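Local coordinates for calcium uptake protein 2, mitochondrial (Homo sapiens, PDB 6LB7), which probably senses calcium through its EF-hands and, in complex with calcium uptake protein 1, regulates the mitochondrial calcium uniporter, at residues 36-40 against 212-216; 58-63 against 76-81; 68-73 against 179-183; 188-192 against 237-243; 269-275 against 291-295. Residue numbers count along the deposited sequence, not the author numbering.

Interaction 1: 36-40 against 212-216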
# COMPACT_ATOMS: atom_id res chain seq x y z
N SER B 36 24.46 -6.00 12.20
CA SER B 36 23.47 -6.83 11.53
C SER B 36 22.74 -6.07 10.43
O SER B 36 22.22 -6.69 9.49
CB SER B 36 22.47 -7.38 12.56
OG SER B 36 21.45 -6.44 12.84
N VAL B 37 22.71 -4.75 10.50
CA VAL B 37 22.05 -3.97 9.46
C VAL B 37 22.98 -3.77 8.27
O VAL B 37 22.55 -3.79 7.11
CB VAL B 37 21.56 -2.64 10.06
CG1 VAL B 37 21.21 -1.65 8.98
CG2 VAL B 37 20.37 -2.89 11.00
N MET B 38 24.27 -3.57 8.52
CA MET B 38 25.19 -3.26 7.44
C MET B 38 25.70 -4.50 6.74
O MET B 38 25.94 -4.47 5.53
CB MET B 38 26.37 -2.45 7.98
CG MET B 38 25.98 -1.04 8.44
SD MET B 38 27.43 -0.00 8.52
CE MET B 38 28.36 -0.85 9.81
N PHE B 39 25.89 -5.60 7.48
CA PHE B 39 26.59 -6.79 6.99
C PHE B 39 25.67 -8.00 6.98
O PHE B 39 24.76 -8.13 7.79
CB PHE B 39 27.82 -7.11 7.85
CG PHE B 39 28.73 -5.93 8.06
CD1 PHE B 39 29.43 -5.38 6.99
CD2 PHE B 39 28.91 -5.37 9.31
CE1 PHE B 39 30.27 -4.29 7.17
CE2 PHE B 39 29.74 -4.28 9.49
CZ PHE B 39 30.43 -3.74 8.43
N GLU B 40 25.98 -8.95 6.10
CA GLU B 40 25.23 -10.21 6.10
C GLU B 40 25.88 -11.10 7.14
O GLU B 40 25.16 -11.72 7.86
CB GLU B 40 25.26 -10.89 4.74
CG GLU B 40 24.79 -9.98 3.66
CD GLU B 40 24.47 -10.76 2.41
OE1 GLU B 40 23.54 -11.55 2.47
OE2 GLU B 40 25.18 -10.56 1.40
N LEU B 212 25.23 -2.48 -4.61
CA LEU B 212 25.25 -3.88 -5.02
C LEU B 212 25.64 -4.82 -3.89
O LEU B 212 25.80 -6.01 -4.11
CB LEU B 212 26.24 -4.06 -6.20
CG LEU B 212 25.85 -3.36 -7.50
CD1 LEU B 212 27.01 -3.37 -8.49
CD2 LEU B 212 24.64 -4.05 -8.08
N PHE B 213 25.78 -4.30 -2.67
CA PHE B 213 26.34 -5.10 -1.58
C PHE B 213 25.48 -6.32 -1.25
O PHE B 213 26.03 -7.36 -0.87
CB PHE B 213 26.51 -4.22 -0.36
CG PHE B 213 27.34 -4.85 0.72
CD1 PHE B 213 28.69 -5.06 0.54
CD2 PHE B 213 26.77 -5.22 1.92
CE1 PHE B 213 29.45 -5.64 1.53
CE2 PHE B 213 27.54 -5.80 2.93
CZ PHE B 213 28.87 -6.00 2.74
N PHE B 214 24.16 -6.22 -1.39
CA PHE B 214 23.27 -7.34 -1.10
C PHE B 214 22.77 -8.04 -2.36
O PHE B 214 21.76 -8.76 -2.31
CB PHE B 214 22.10 -6.87 -0.24
CG PHE B 214 22.50 -6.45 1.14
CD1 PHE B 214 22.91 -7.40 2.08
CD2 PHE B 214 22.52 -5.11 1.50
CE1 PHE B 214 23.30 -7.01 3.36
CE2 PHE B 214 22.90 -4.72 2.77
CZ PHE B 214 23.30 -5.67 3.71
N THR B 215 23.46 -7.85 -3.49
CA THR B 215 23.03 -8.36 -4.78
C THR B 215 23.92 -9.53 -5.18
O THR B 215 25.10 -9.34 -5.46
CB THR B 215 23.09 -7.27 -5.84
OG1 THR B 215 22.10 -6.27 -5.54
CG2 THR B 215 22.82 -7.86 -7.22
N ASN B 216 23.34 -10.72 -5.23
CA ASN B 216 24.02 -11.96 -5.59
C ASN B 216 23.21 -12.73 -6.62
O ASN B 216 23.10 -13.96 -6.58
CB ASN B 216 24.28 -12.80 -4.34
CG ASN B 216 25.29 -13.90 -4.56
OD1 ASN B 216 26.29 -13.72 -5.25
ND2 ASN B 216 25.03 -15.06 -3.96
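The end of helix 30-38 is met by two consecutive phenylalanines, F213 and F214, presented by a type I beta turn that follows helix 204-211 and is closed by T215 N donating to L212 O at 3.0 Å. V37 contributes backbone: its O lies 4.0 Å from F214 CZ, while its CA-to-CB bond points away and its side chain packs on I187, L91 and L94. The M38 carbonyl touches both rings, its O 3.3 Å from F213 CE2 and 3.4 Å from F214 CZ. F39 is the first residue to leave helical geometry; its CA meets the edge of the F213 ring, and F39 CD1 is 4.3 Å from F213 CZ. E40 then brings its CG against the edge of the F214 ring, 3.3 Å from F214 CE1. No hydrogen bond crosses the contact, which buries only 230 Å², and the aromatic turn is also covered by R318 of helix 308-320. F213 further makes an edge-to-face pair with F195 of helix 173-196. Such a sparse meeting of a helix end with a loop, beside a long connecting helix, fits the junction between the two lobes of an EF-hand protein.

Interaction 2: 58-63 against 76-81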
# COMPACT_ATOMS: atom_id res chain seq x y z
N ASP B 58 23.94 -2.75 35.20
CA ASP B 58 25.22 -2.14 34.88
C ASP B 58 25.25 -1.73 33.42
O ASP B 58 25.64 -0.60 33.08
CB ASP B 58 26.38 -3.09 35.18
CG ASP B 58 26.51 -3.41 36.65
OD1 ASP B 58 25.86 -2.73 37.48
OD2 ASP B 58 27.28 -4.33 36.96
N THR B 59 24.81 -2.62 32.53
CA THR B 59 24.86 -2.31 31.11
C THR B 59 23.80 -1.28 30.71
O THR B 59 23.92 -0.65 29.66
CB THR B 59 24.71 -3.59 30.29
OG1 THR B 59 25.78 -4.46 30.58
CG2 THR B 59 24.73 -3.30 28.83
N LEU B 60 22.78 -1.06 31.54
CA LEU B 60 21.77 -0.10 31.13
C LEU B 60 22.01 1.28 31.72
O LEU B 60 21.70 2.28 31.07
CB LEU B 60 20.36 -0.60 31.50
CG LEU B 60 19.88 -1.73 30.59
CD1 LEU B 60 18.44 -2.12 30.87
CD2 LEU B 60 20.06 -1.35 29.11
N SER B 61 22.56 1.36 32.93
CA SER B 61 22.83 2.66 33.55
C SER B 61 23.98 3.35 32.85
O SER B 61 25.12 2.86 32.86
CB SER B 61 23.16 2.49 35.04
OG SER B 61 21.99 2.35 35.83
N GLY B 62 23.72 4.49 32.23
CA GLY B 62 24.78 5.06 31.42
C GLY B 62 24.29 5.60 30.10
O GLY B 62 25.02 6.32 29.42
N ILE B 63 23.04 5.28 29.76
CA ILE B 63 22.35 5.88 28.62
C ILE B 63 22.30 7.40 28.72
O ILE B 63 21.83 8.06 27.79
CB ILE B 63 20.93 5.27 28.50
CG1 ILE B 63 20.46 5.28 27.05
CG2 ILE B 63 19.93 6.02 29.39
CD1 ILE B 63 19.03 4.81 26.86
N LEU B 76 26.66 4.38 22.14
CA LEU B 76 26.49 3.28 23.10
C LEU B 76 27.44 2.13 22.82
O LEU B 76 27.98 1.52 23.75
CB LEU B 76 25.05 2.77 23.07
CG LEU B 76 24.02 3.71 23.68
CD1 LEU B 76 22.61 3.21 23.37
CD2 LEU B 76 24.26 3.80 25.19
N GLY B 77 27.62 1.77 21.56
CA GLY B 77 28.51 0.64 21.28
C GLY B 77 28.00 -0.63 21.92
O GLY B 77 26.85 -1.04 21.71
N ASP B 78 28.86 -1.28 22.72
CA ASP B 78 28.50 -2.53 23.40
C ASP B 78 27.72 -2.29 24.68
O ASP B 78 27.30 -3.26 25.34
CB ASP B 78 29.74 -3.36 23.72
CG ASP B 78 30.16 -4.27 22.56
OD1 ASP B 78 29.29 -4.75 21.78
OD2 ASP B 78 31.38 -4.51 22.44
N LYS B 79 27.47 -1.04 25.01
CA LYS B 79 26.84 -0.71 26.28
C LYS B 79 25.33 -0.48 26.08
O LYS B 79 24.78 0.62 26.17
CB LYS B 79 27.58 0.47 26.89
CG LYS B 79 26.81 1.56 27.36
CD LYS B 79 26.43 1.43 28.72
CE LYS B 79 25.78 2.42 29.12
NZ LYS B 79 25.65 2.35 30.40
N GLY B 80 24.67 -1.61 25.90
CA GLY B 80 23.22 -1.59 25.79
C GLY B 80 22.67 -2.96 25.49
O GLY B 80 23.40 -3.94 25.35
N LEU B 81 21.36 -3.00 25.36
CA LEU B 81 20.72 -4.28 25.17
C LEU B 81 19.45 -4.04 24.38
O LEU B 81 18.67 -3.13 24.71
CB LEU B 81 20.48 -4.93 26.54
CG LEU B 81 20.10 -6.37 26.68
CD1 LEU B 81 19.93 -6.71 28.05
CD2 LEU B 81 18.84 -6.52 26.04
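K79 dominates this contact, burying 84 Å² through a side chain bent at its base, with chi1 of 131° between the usual wells and chi2 p, and extended only over its last two torsions. K79 CD comes to 3.4 Å from T59 O, and K79 NZ lies 2.6 Å from S61 O. G62, poorly ordered, leaves room for the ammonium group, its CA 3.0 Å from K79 NZ; a CB would collide with NZ, and the backbone angles call for glycine. T59 in its m rotamer sets CG2 3.4 Å from G80 N, while its OG1 is hydrogen-bonded to D55 O. The L60 CA-to-CB bond points away, but its m,t rotamer brings L60 CD2 back to 4.4 Å from L81 CB; L76 points toward the other segment, its CD2 4.5 Å from I63 CG1. A type II' turn follows helix 72-76. T157 of helix 157-163 packs on L60, I63 and L76 and bonds the L81 backbone, while D78 and L76 lean on the start of helix 30-38.

Interaction 3: 68-73 against 179-183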
# COMPACT_ATOMS: atom_id res chain seq x y z
N CYS B 68 21.68 12.15 22.03
CA CYS B 68 20.26 12.11 21.69
C CYS B 68 19.98 12.45 20.22
O CYS B 68 18.85 12.83 19.89
CB CYS B 68 19.48 13.07 22.60
SG CYS B 68 19.91 14.80 22.36
N GLY B 69 20.99 12.33 19.35
CA GLY B 69 20.83 12.61 17.94
C GLY B 69 21.16 11.40 17.09
O GLY B 69 20.84 10.27 17.47
N SER B 70 21.83 11.62 15.96
CA SER B 70 22.15 10.56 15.02
C SER B 70 23.39 9.75 15.40
O SER B 70 23.87 8.99 14.56
CB SER B 70 22.32 11.14 13.62
OG SER B 70 23.39 12.07 13.59
N THR B 71 23.93 9.88 16.61
CA THR B 71 25.01 9.00 17.03
C THR B 71 24.63 8.15 18.22
O THR B 71 25.51 7.55 18.85
CB THR B 71 26.28 9.79 17.35
OG1 THR B 71 26.05 10.61 18.51
CG2 THR B 71 26.67 10.66 16.16
N PHE B 72 23.33 8.06 18.52
CA PHE B 72 22.87 7.31 19.69
C PHE B 72 23.39 5.88 19.72
O PHE B 72 23.89 5.41 20.74
CB PHE B 72 21.33 7.33 19.71
CG PHE B 72 20.72 6.55 20.85
CD1 PHE B 72 20.70 7.07 22.14
CD2 PHE B 72 20.14 5.30 20.63
CE1 PHE B 72 20.12 6.37 23.19
CE2 PHE B 72 19.56 4.60 21.68
CZ PHE B 72 19.54 5.14 22.95
N PHE B 73 23.24 5.13 18.61
CA PHE B 73 23.68 3.73 18.67
C PHE B 73 25.20 3.63 18.64
O PHE B 73 25.78 2.80 19.35
CB PHE B 73 23.04 2.90 17.54
CG PHE B 73 21.54 2.70 17.71
CD1 PHE B 73 21.04 1.60 18.39
CD2 PHE B 73 20.65 3.65 17.22
CE1 PHE B 73 19.66 1.45 18.57
CE2 PHE B 73 19.28 3.50 17.39
CZ PHE B 73 18.78 2.40 18.07
N PHE B 179 13.66 10.34 16.99
CA PHE B 179 14.44 9.12 17.15
C PHE B 179 14.46 8.30 15.85
O PHE B 179 15.52 7.80 15.46
CB PHE B 179 13.87 8.28 18.29
CG PHE B 179 14.71 7.08 18.64
CD1 PHE B 179 14.47 5.86 18.03
CD2 PHE B 179 15.75 7.19 19.53
CE1 PHE B 179 15.26 4.76 18.32
CE2 PHE B 179 16.53 6.10 19.84
CZ PHE B 179 16.28 4.88 19.22
N MET B 180 13.31 8.16 15.18
CA MET B 180 13.25 7.39 13.94
C MET B 180 13.99 8.09 12.80
O MET B 180 14.69 7.44 12.02
CB MET B 180 11.79 7.15 13.54
CG MET B 180 10.98 6.44 14.62
SD MET B 180 11.83 5.00 15.33
CE MET B 180 11.16 5.00 16.99
N GLU B 181 13.83 9.41 12.66
CA GLU B 181 14.65 10.16 11.71
C GLU B 181 16.13 9.95 12.00
O GLU B 181 16.93 9.77 11.08
CB GLU B 181 14.33 11.65 11.77
CG GLU B 181 12.92 12.08 11.29
CD GLU B 181 12.57 13.52 11.71
OE1 GLU B 181 11.55 14.06 11.22
OE2 GLU B 181 13.30 14.09 12.55
N ASN B 182 16.52 9.99 13.27
CA ASN B 182 17.92 9.88 13.63
C ASN B 182 18.44 8.45 13.44
O ASN B 182 19.63 8.26 13.15
CB ASN B 182 18.13 10.34 15.07
CG ASN B 182 18.19 11.88 15.19
OD1 ASN B 182 18.52 12.58 14.24
ND2 ASN B 182 17.85 12.40 16.38
N LEU B 183 17.58 7.45 13.63
CA LEU B 183 17.97 6.07 13.33
C LEU B 183 18.31 5.92 11.85
O LEU B 183 19.38 5.40 11.50
CB LEU B 183 16.84 5.11 13.73
CG LEU B 183 16.97 3.67 13.24
CD1 LEU B 183 18.15 3.00 13.95
CD2 LEU B 183 15.67 2.91 13.46
O HOH W 1 16.40 11.27 18.88
O HOH W 2 21.00 14.55 14.84
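An aromatic cluster of F72, F73 and F179 forms the buried half of this contact, where the start of helix 72-76 meets the long helix 173-196. F179 directs its edge at the face of F72 in an offset edge-to-face pair, with centroids 5.5 Å apart and planes at 73°. F179 also meets F73, whose CZ is 3.7 Å from F179 CZ at an oblique ring angle; F73 CE2 reaches L183 CD1 at 3.7 Å. The cluster continues to helix 157-163 within the N-terminal half of this largely helical EF-hand protein: F179 pairs edge-to-face with F162 and F72 makes a cation-pi contact with R161. Towards solvent, S70 CA lies 4.5 Å from N182 CA, and N182 ND2 packs 3.4 Å from G69 CA. N182 also works through water: one water accepts from N182 ND2 and donates to C68 O, both at 3.1 Å, while a second donates to N182 OD1 at 3.2 Å and accepts weakly from S70 N at 3.2 Å.

Interaction 4: 188-192 against 237-243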
# COMPACT_ATOMS: atom_id res chain seq x y z
N GLN B 188 22.54 5.71 7.57
CA GLN B 188 23.13 6.23 6.35
C GLN B 188 24.52 6.81 6.62
O GLN B 188 25.47 6.58 5.86
CB GLN B 188 22.22 7.28 5.70
CG GLN B 188 20.80 6.82 5.31
CD GLN B 188 19.77 7.94 5.36
OE1 GLN B 188 20.06 9.03 5.67
NE2 GLN B 188 18.56 7.67 5.04
N GLU B 189 24.76 7.49 7.74
CA GLU B 189 26.10 8.03 7.96
C GLU B 189 27.10 6.91 8.18
O GLU B 189 28.25 6.99 7.72
CB GLU B 189 26.09 8.99 9.16
CG GLU B 189 25.36 10.31 8.86
CD GLU B 189 25.29 11.24 10.05
OE1 GLU B 189 25.72 10.87 11.15
OE2 GLU B 189 24.77 12.36 9.86
N MET B 190 26.70 5.86 8.87
CA MET B 190 27.64 4.77 9.12
C MET B 190 27.97 4.02 7.83
O MET B 190 29.14 3.71 7.56
CB MET B 190 27.06 3.85 10.17
CG MET B 190 28.00 2.80 10.63
SD MET B 190 27.32 2.05 12.11
CE MET B 190 28.82 1.38 12.80
N GLU B 191 26.95 3.72 7.02
CA GLU B 191 27.21 3.07 5.74
C GLU B 191 28.01 3.97 4.81
O GLU B 191 28.89 3.49 4.09
CB GLU B 191 25.89 2.65 5.08
CG GLU B 191 25.22 1.51 5.84
CD GLU B 191 24.07 0.88 5.07
OE1 GLU B 191 23.36 1.61 4.33
OE2 GLU B 191 23.90 -0.35 5.20
N PHE B 192 27.75 5.27 4.82
CA PHE B 192 28.54 6.17 3.99
C PHE B 192 30.03 6.01 4.27
O PHE B 192 30.83 5.83 3.35
CB PHE B 192 28.14 7.61 4.21
CG PHE B 192 28.90 8.58 3.35
CD1 PHE B 192 30.05 9.20 3.82
CD2 PHE B 192 28.47 8.86 2.06
CE1 PHE B 192 30.76 10.09 3.02
CE2 PHE B 192 29.16 9.75 1.26
CZ PHE B 192 30.31 10.37 1.74
N ILE B 237 30.65 11.64 -4.63
CA ILE B 237 29.33 11.81 -4.04
C ILE B 237 29.47 12.26 -2.59
O ILE B 237 30.23 11.66 -1.82
CB ILE B 237 28.53 10.49 -4.13
CG1 ILE B 237 28.20 10.18 -5.59
CG2 ILE B 237 27.30 10.54 -3.23
CD1 ILE B 237 28.37 8.72 -5.96
N SER B 238 28.74 13.30 -2.22
CA SER B 238 28.75 13.79 -0.85
C SER B 238 27.82 12.98 0.05
O SER B 238 26.92 12.26 -0.41
CB SER B 238 28.34 15.27 -0.79
OG SER B 238 26.95 15.42 -1.04
N LEU B 239 28.00 13.15 1.35
CA LEU B 239 27.09 12.53 2.30
C LEU B 239 25.64 12.97 2.05
O LEU B 239 24.71 12.15 2.06
CB LEU B 239 27.51 12.87 3.73
CG LEU B 239 26.68 12.30 4.87
CD1 LEU B 239 26.67 10.77 4.80
CD2 LEU B 239 27.26 12.77 6.20
N ASP B 240 25.43 14.27 1.82
CA ASP B 240 24.07 14.75 1.59
C ASP B 240 23.47 14.13 0.33
O ASP B 240 22.29 13.78 0.32
CB ASP B 240 24.05 16.29 1.48
CG ASP B 240 24.10 16.96 2.85
OD1 ASP B 240 23.77 16.29 3.84
OD2 ASP B 240 24.48 18.16 2.92
N GLU B 241 24.26 14.02 -0.74
CA GLU B 241 23.75 13.37 -1.94
C GLU B 241 23.46 11.90 -1.67
O GLU B 241 22.47 11.35 -2.19
CB GLU B 241 24.75 13.53 -3.09
CG GLU B 241 24.92 14.99 -3.53
CD GLU B 241 26.09 15.23 -4.49
OE1 GLU B 241 27.04 14.40 -4.54
OE2 GLU B 241 26.07 16.26 -5.19
N PHE B 242 24.29 11.24 -0.87
CA PHE B 242 24.03 9.85 -0.52
C PHE B 242 22.75 9.74 0.29
O PHE B 242 21.92 8.86 0.03
CB PHE B 242 25.22 9.27 0.24
CG PHE B 242 25.03 7.86 0.69
CD1 PHE B 242 24.89 7.57 2.04
CD2 PHE B 242 25.01 6.82 -0.23
CE1 PHE B 242 24.73 6.27 2.46
CE2 PHE B 242 24.85 5.50 0.18
CZ PHE B 242 24.71 5.22 1.53
N LYS B 243 22.57 10.63 1.27
CA LYS B 243 21.36 10.60 2.09
C LYS B 243 20.11 10.75 1.24
O LYS B 243 19.09 10.09 1.49
CB LYS B 243 21.40 11.69 3.17
CG LYS B 243 22.37 11.43 4.30
CD LYS B 243 22.44 12.62 5.29
CE LYS B 243 23.30 12.25 6.48
NZ LYS B 243 23.41 13.31 7.51
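A methyl group seated over an aromatic face is the striking feature here: L239 CD1 lies 3.9 Å from the centroid of the F192 ring, 30° off its normal, a CH-pi contact that brings the carbon within 3.4 Å of F192 CG. The helical segments 188-192 and 239-243 run at 120° with axes 10.2 Å apart, leaving space for large side chains between them. F192, with 99 Å² covered, fills much of it; beyond L239 it touches F242, with F192 CD2 3.7 Å from F242 CB and ring planes at an oblique 54°. The edge of F242 also meets Q188 O, 3.5 Å from F242 CE1, and its ring pairs edge-to-face with W210 of helix 204-211. Alongside the rings K243 NZ donates to E189 OE2 at 2.9 Å in a salt bridge, the one hydrogen bond between the segments. E189 uses its OE1 for a second salt bridge, to R74. Helix 239-249 itself begins with a capping box, E241 N to S238 OG at 3.0 Å and S238 N to E241 OE1 at 3.1 Å. The chemistry thus implies a join held mainly by apolar and aromatic packing, with a single directional link, the E189-K243 salt bridge.

Interaction 5: 269-275 against 291-295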
# COMPACT_ATOMS: atom_id res chain seq x y z
N VAL B 269 12.53 4.33 -20.50
CA VAL B 269 12.87 5.11 -19.32
C VAL B 269 14.26 5.68 -19.57
O VAL B 269 15.29 5.09 -19.22
CB VAL B 269 12.80 4.28 -18.05
CG1 VAL B 269 13.10 5.16 -16.85
CG2 VAL B 269 11.43 3.68 -17.93
N ARG B 270 14.30 6.85 -20.18
CA ARG B 270 15.55 7.59 -20.26
C ARG B 270 15.65 8.51 -19.07
O ARG B 270 14.80 8.52 -18.16
CB ARG B 270 15.65 8.38 -21.56
CG ARG B 270 15.89 7.54 -22.77
CD ARG B 270 16.02 8.41 -24.01
NE ARG B 270 15.30 7.78 -25.11
CZ ARG B 270 15.77 6.76 -25.82
NH1 ARG B 270 16.96 6.24 -25.56
NH2 ARG B 270 15.03 6.26 -26.79
N LEU B 271 16.67 9.34 -19.08
CA LEU B 271 16.96 10.10 -17.88
C LEU B 271 15.81 11.03 -17.53
O LEU B 271 15.43 11.13 -16.36
CB LEU B 271 18.29 10.83 -18.08
CG LEU B 271 18.93 11.64 -17.04
CD1 LEU B 271 18.18 12.79 -16.89
CD2 LEU B 271 19.06 10.97 -15.73
N ALA B 272 15.16 11.65 -18.53
CA ALA B 272 14.01 12.52 -18.24
C ALA B 272 12.85 11.74 -17.62
O ALA B 272 12.14 12.26 -16.75
CB ALA B 272 13.54 13.24 -19.51
N GLU B 273 12.60 10.51 -18.08
CA GLU B 273 11.55 9.71 -17.46
C GLU B 273 11.92 9.35 -16.03
O GLU B 273 11.09 9.45 -15.11
CB GLU B 273 11.29 8.43 -18.26
CG GLU B 273 10.50 8.65 -19.55
CD GLU B 273 11.32 9.35 -20.60
OE1 GLU B 273 10.74 10.16 -21.35
OE2 GLU B 273 12.55 9.10 -20.67
N PHE B 274 13.16 8.93 -15.82
CA PHE B 274 13.62 8.57 -14.49
C PHE B 274 13.46 9.74 -13.54
O PHE B 274 12.87 9.60 -12.46
CB PHE B 274 15.08 8.12 -14.58
CG PHE B 274 15.61 7.46 -13.32
CD1 PHE B 274 15.49 6.10 -13.14
CD2 PHE B 274 16.22 8.21 -12.35
CE1 PHE B 274 15.99 5.49 -11.98
CE2 PHE B 274 16.72 7.61 -11.19
CZ PHE B 274 16.61 6.27 -11.01
N LYS B 275 13.90 10.93 -13.97
CA LYS B 275 13.78 12.13 -13.16
C LYS B 275 12.34 12.40 -12.76
O LYS B 275 12.05 12.69 -11.59
CB LYS B 275 14.34 13.34 -13.93
CG LYS B 275 15.86 13.43 -13.96
CD LYS B 275 16.31 14.71 -14.67
CE LYS B 275 17.75 15.07 -14.34
NZ LYS B 275 18.22 16.26 -15.12
N LEU B 291 22.63 9.99 -10.53
CA LEU B 291 21.88 9.63 -11.74
C LEU B 291 22.80 9.00 -12.77
O LEU B 291 22.46 7.98 -13.39
CB LEU B 291 21.20 10.86 -12.35
CG LEU B 291 20.08 11.54 -11.58
CD1 LEU B 291 19.72 12.85 -12.24
CD2 LEU B 291 18.86 10.64 -11.47
N ASP B 292 23.97 9.60 -12.98
CA ASP B 292 24.91 9.07 -13.96
C ASP B 292 25.38 7.67 -13.57
O ASP B 292 25.53 6.80 -14.44
CB ASP B 292 26.11 10.01 -14.10
CG ASP B 292 27.11 9.52 -15.13
OD1 ASP B 292 28.24 9.15 -14.74
OD2 ASP B 292 26.77 9.48 -16.33
N THR B 293 25.65 7.45 -12.28
CA THR B 293 26.08 6.13 -11.83
C THR B 293 24.99 5.08 -12.06
O THR B 293 25.28 3.96 -12.51
CB THR B 293 26.47 6.18 -10.34
OG1 THR B 293 27.56 7.08 -10.18
CG2 THR B 293 26.89 4.80 -9.86
N VAL B 294 23.75 5.42 -11.72
CA VAL B 294 22.65 4.47 -11.92
C VAL B 294 22.55 4.06 -13.38
O VAL B 294 22.42 2.88 -13.71
CB VAL B 294 21.33 5.06 -11.41
CG1 VAL B 294 20.15 4.25 -11.96
CG2 VAL B 294 21.31 5.07 -9.89
N PHE B 295 22.63 5.04 -14.29
CA PHE B 295 22.48 4.73 -15.71
C PHE B 295 23.70 3.98 -16.25
O PHE B 295 23.54 3.07 -17.07
CB PHE B 295 22.20 6.00 -16.51
CG PHE B 295 20.74 6.30 -16.65
CD1 PHE B 295 20.07 6.01 -17.83
CD2 PHE B 295 20.03 6.84 -15.59
CE1 PHE B 295 18.71 6.26 -17.95
CE2 PHE B 295 18.66 7.10 -15.70
CZ PHE B 295 18.00 6.81 -16.87
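F295 and L291, one helical turn apart on helix 288-298, bury 86 and 77 Å² against the start of helix 271-282, and F274 gives 66 Å² in return. F295 is wedged at the helix N terminus: CZ lies 3.6 Å from both R270 C and L271 CA, L271 CB sits over one ring face, and V269 O approaches the ring edge, 3.8 Å from F295 CE1. The same ring turns its edge to the face of F274, with centroids 5.7 Å apart and planes at 78°. L291 packs beside it, CD2 3.7 Å from F274 CD2, while its CD1 touches the aliphatic K275 CE at 3.6 Å. F274 finishes the apolar set on V294, 4.2 Å from CZ to CG1, and pairs edge-to-face with F255 of helix 252-264. V269 also shares backbone hydrogen bonding with L306, in the loop before helix 308-320; with the phenylalanine-rich interior, this is consistent with a pair of EF-hands joined through their loops in the C-terminal lobe.

From the N terminus, interaction 1 opens first and closes last among the first three, joining helix 30-38 to the loop after helix 204-211 across 171 intervening residues. Within that span lie interactions 2 and 3. Interaction 2 joins the end of helix 53-60 to the loop that follows helix 72-76; interaction 3 starts before that loop is closed, so the two cross, and I63 touches F72 between them. Interaction 3 ends on helix 173-196, from which interaction 4 departs to helix 239-249, crossing interaction 1, which it meets through M38 on M190 and E191. Interaction 5 follows in series, tying helix 271-282 to helix 288-298. Helix 173-196, shared by interactions 3 and 4, thus links the helices before it to those after it.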